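Local coordinates for DNA damage response protein Rtt109, putative (Neosartorya fumigata, PDB 5ZB9) that probably transfers acetyl groups from acetyl-CoA to lysines of histones such as H3, as a nuclear enzyme linked to the DNA damage response, at residues V7-K15 and G463-A471. Numbering follows the deposited sequence.
Sequences VDLGDSLAK and GQRVEGRNA
Val466 sets its branched side chain against the helix that begins at Leu9. Its CG1, anti to the backbone N (chi1 179°), meets the small methyl of Ala14, CB, at 3.6 Å, while CG2 lies over Gly10 CA. Glycine suits position 10 because Gln464 NE2 comes to 3.8 Å from Gly10 CA, taking the space a side chain would fill. At the N-terminal end a water takes the Gly10 N-H and donates to Asp8 OD1 and Gln464 OE1, so it ties the N-cap residue to the strand. Asp8 suits the cap because its OD2 also accepts a weak bond from Asp11 N. Gln464 OE1 has a second partner in His416. The chain of Arg469 bends at chi3 (-93°), which carries its guanidinium past Ala14 CB to Asp11. There NH2 meets Asp11 OD1 edge-on in a salt bridge, modelled implausibly short, so its exact length is doubtful. Lys15 NZ meets Asp11 OD2 at 2.8 Å from above the carboxylate plane; one aspartate thus probably offsets two positive charges. Near the helix end, Ala14 O accepts from Arg469 N at 2.8 Å, and Asn470 ND2 gives Lys15 O a weak bond while its OD1 is hydrogen-bonded to Thr472. Strand 464-467 runs roughly parallel to the helix, 21° between their axes, and pairs antiparallel with strand 22-35. Leu9 and Leu13 touch both strand 22-35 and helix 111-127, so the N-terminal helix is packed among all three.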
loop_
_atom_site.group_PDB
_atom_site.type_symbol
_atom_site.label_atom_id
_atom_site.label_comp_id
_atom_site.label_asym_id
_atom_site.label_seq_id
_atom_site.Cartn_x
_atom_site.Cartn_y
_atom_site.Cartn_z
ATOM N N VAL A 7 2.726 -17.548 -10.517
ATOM C CA VAL A 7 1.378 -17.061 -10.243
ATOM C C VAL A 7 0.931 -16.057 -11.310
ATOM O O VAL A 7 1.729 -15.257 -11.805
ATOM C CB VAL A 7 1.293 -16.419 -8.846
ATOM C CG1 VAL A 7 -0.115 -15.928 -8.562
ATOM C CG2 VAL A 7 1.728 -17.420 -7.787
ATOM N N ASP A 8 -0.346 -16.123 -11.670
ATOM C CA ASP A 8 -0.921 -15.268 -12.700
ATOM C C ASP A 8 -1.961 -14.329 -12.086
ATOM O O ASP A 8 -2.855 -14.770 -11.361
ATOM C CB ASP A 8 -1.556 -16.123 -13.804
ATOM C CG ASP A 8 -2.076 -15.292 -14.959
ATOM O OD1 ASP A 8 -1.341 -14.386 -15.408
ATOM O OD2 ASP A 8 -3.215 -15.533 -15.419
ATOM N N LEU A 9 -1.848 -13.036 -12.376
ATOM C CA LEU A 9 -2.758 -12.059 -11.794
ATOM C C LEU A 9 -4.185 -12.262 -12.290
ATOM O O LEU A 9 -5.120 -12.325 -11.489
ATOM C CB LEU A 9 -2.292 -10.636 -12.096
ATOM C CG LEU A 9 -3.261 -9.522 -11.692
ATOM C CD1 LEU A 9 -3.692 -9.650 -10.227
ATOM C CD2 LEU A 9 -2.631 -8.166 -11.946
ATOM N N GLY A 10 -4.352 -12.374 -13.605
ATOM C CA GLY A 10 -5.676 -12.519 -14.191
ATOM C C GLY A 10 -6.384 -13.766 -13.696
ATOM O O GLY A 10 -7.597 -13.775 -13.494
ATOM N N ASP A 11 -5.618 -14.825 -13.482
ATOM C CA ASP A 11 -6.184 -16.066 -12.986
ATOM C C ASP A 11 -6.555 -15.977 -11.508
ATOM O O ASP A 11 -7.594 -16.492 -11.093
ATOM C CB ASP A 11 -5.210 -17.216 -13.201
ATOM C CG ASP A 11 -5.888 -18.565 -13.116
ATOM O OD1 ASP A 11 -6.880 -18.778 -13.862
ATOM O OD2 ASP A 11 -5.437 -19.395 -12.293
ATOM N N SER A 12 -5.699 -15.336 -10.716
ATOM C CA SER A 12 -5.988 -15.124 -9.301
ATOM C C SER A 12 -7.283 -14.355 -9.148
ATOM O O SER A 12 -8.148 -14.701 -8.339
ATOM C CB SER A 12 -4.850 -14.362 -8.619
ATOM O OG SER A 12 -3.618 -15.041 -8.784
ATOM N N LEU A 13 -7.398 -13.311 -9.960
ATOM C CA LEU A 13 -8.531 -12.404 -9.944
ATOM C C LEU A 13 -9.811 -13.108 -10.370
ATOM O O LEU A 13 -10.889 -12.833 -9.840
ATOM C CB LEU A 13 -8.235 -11.210 -10.857
ATOM C CG LEU A 13 -9.195 -10.029 -10.885
ATOM C CD1 LEU A 13 -9.363 -9.449 -9.497
ATOM C CD2 LEU A 13 -8.657 -8.978 -11.837
ATOM N N ALA A 14 -9.683 -14.017 -11.329
ATOM C CA ALA A 14 -10.826 -14.761 -11.852
ATOM C C ALA A 14 -11.441 -15.646 -10.781
ATOM O O ALA A 14 -12.657 -15.820 -10.721
ATOM C CB ALA A 14 -10.411 -15.600 -13.049
ATOM N N LYS A 15 -10.586 -16.200 -9.932
ATOM C CA LYS A 15 -11.030 -17.082 -8.861
ATOM C C LYS A 15 -11.838 -16.372 -7.766
ATOM O O LYS A 15 -12.638 -17.009 -7.086
ATOM C CB LYS A 15 -9.833 -17.778 -8.220
ATOM C CG LYS A 15 -9.105 -18.765 -9.101
ATOM C CD LYS A 15 -8.171 -19.591 -8.231
ATOM C CE LYS A 15 -7.174 -20.382 -9.043
ATOM N NZ LYS A 15 -6.071 -19.519 -9.546
ATOM N N GLY A 463 -2.736 -6.428 -21.975
ATOM C CA GLY A 463 -3.648 -6.859 -20.934
ATOM C C GLY A 463 -4.306 -8.191 -21.206
ATOM O O GLY A 463 -3.824 -8.989 -22.010
ATOM N N GLN A 464 -5.405 -8.442 -20.511
ATOM C CA GLN A 464 -6.188 -9.642 -20.754
ATOM C C GLN A 464 -7.570 -9.470 -20.181
ATOM O O GLN A 464 -7.810 -8.601 -19.341
ATOM C CB GLN A 464 -5.523 -10.882 -20.153
ATOM C CG GLN A 464 -5.379 -10.860 -18.646
ATOM C CD GLN A 464 -4.555 -12.029 -18.127
ATOM O OE1 GLN A 464 -3.353 -11.908 -17.915
ATOM N NE2 GLN A 464 -5.204 -13.166 -17.921
ATOM N N ARG A 465 -8.484 -10.301 -20.648
ATOM C CA ARG A 465 -9.847 -10.264 -20.169
ATOM C C ARG A 465 -10.039 -11.365 -19.142
ATOM O O ARG A 465 -9.474 -12.453 -19.264
ATOM C CB ARG A 465 -10.827 -10.408 -21.331
ATOM C CG ARG A 465 -10.662 -9.345 -22.384
ATOM C CD ARG A 465 -11.996 -9.032 -23.032
ATOM N NE ARG A 465 -11.842 -8.369 -24.323
ATOM C CZ ARG A 465 -11.569 -7.076 -24.483
ATOM N NH1 ARG A 465 -11.396 -6.291 -23.431
ATOM N NH2 ARG A 465 -11.459 -6.571 -25.701
ATOM N N VAL A 466 -10.824 -11.062 -18.119
ATOM C CA VAL A 466 -11.011 -11.961 -16.994
ATOM C C VAL A 466 -12.487 -12.216 -16.753
ATOM O O VAL A 466 -13.285 -11.279 -16.695
ATOM C CB VAL A 466 -10.396 -11.384 -15.709
ATOM C CG1 VAL A 466 -10.624 -12.331 -14.550
ATOM C CG2 VAL A 466 -8.915 -11.107 -15.909
ATOM N N GLU A 467 -12.858 -13.480 -16.616
ATOM C CA GLU A 467 -14.226 -13.807 -16.260
ATOM C C GLU A 467 -14.238 -14.489 -14.904
ATOM O O GLU A 467 -13.508 -15.456 -14.685
ATOM C CB GLU A 467 -14.870 -14.696 -17.319
ATOM C CG GLU A 467 -16.389 -14.722 -17.256
ATOM C CD GLU A 467 -17.001 -15.703 -18.247
ATOM O OE1 GLU A 467 -18.211 -15.999 -18.124
ATOM O OE2 GLU A 467 -16.269 -16.178 -19.145
ATOM N N GLY A 468 -15.055 -13.966 -13.992
ATOM C CA GLY A 468 -15.185 -14.533 -12.663
ATOM C C GLY A 468 -15.575 -16.004 -12.652
ATOM O O GLY A 468 -16.291 -16.483 -13.535
ATOM N N ARG A 469 -15.109 -16.709 -11.627
ATOM C CA ARG A 469 -15.294 -18.147 -11.485
ATOM C C ARG A 469 -15.861 -18.509 -10.116
ATOM O O ARG A 469 -16.276 -19.642 -9.885
ATOM C CB ARG A 469 -13.962 -18.868 -11.671
ATOM C CG ARG A 469 -13.803 -19.606 -12.962
ATOM C CD ARG A 469 -12.451 -20.305 -12.974
ATOM N NE ARG A 469 -11.421 -19.490 -13.606
ATOM C CZ ARG A 469 -10.121 -19.662 -13.416
ATOM N NH1 ARG A 469 -9.696 -20.610 -12.596
ATOM N NH2 ARG A 469 -9.248 -18.881 -14.041
ATOM N N ASN A 470 -15.835 -17.547 -9.200
ATOM C CA ASN A 470 -16.257 -17.772 -7.820
ATOM C C ASN A 470 -17.768 -17.929 -7.717
ATOM O O ASN A 470 -18.513 -17.019 -8.065
ATOM C CB ASN A 470 -15.778 -16.623 -6.931
ATOM C CG ASN A 470 -16.005 -16.890 -5.465
ATOM O OD1 ASN A 470 -16.956 -16.383 -4.874
ATOM N ND2 ASN A 470 -15.133 -17.688 -4.866
ATOM N N ALA A 471 -18.219 -19.086 -7.241
ATOM C CA ALA A 471 -19.647 -19.399 -7.259
ATOM C C ALA A 471 -20.279 -19.310 -5.873
ATOM O O ALA A 471 -21.492 -19.447 -5.728
ATOM C CB ALA A 471 -19.874 -20.787 -7.857
HETATM O O HOH W 1 -2.013 -11.975 -15.397
#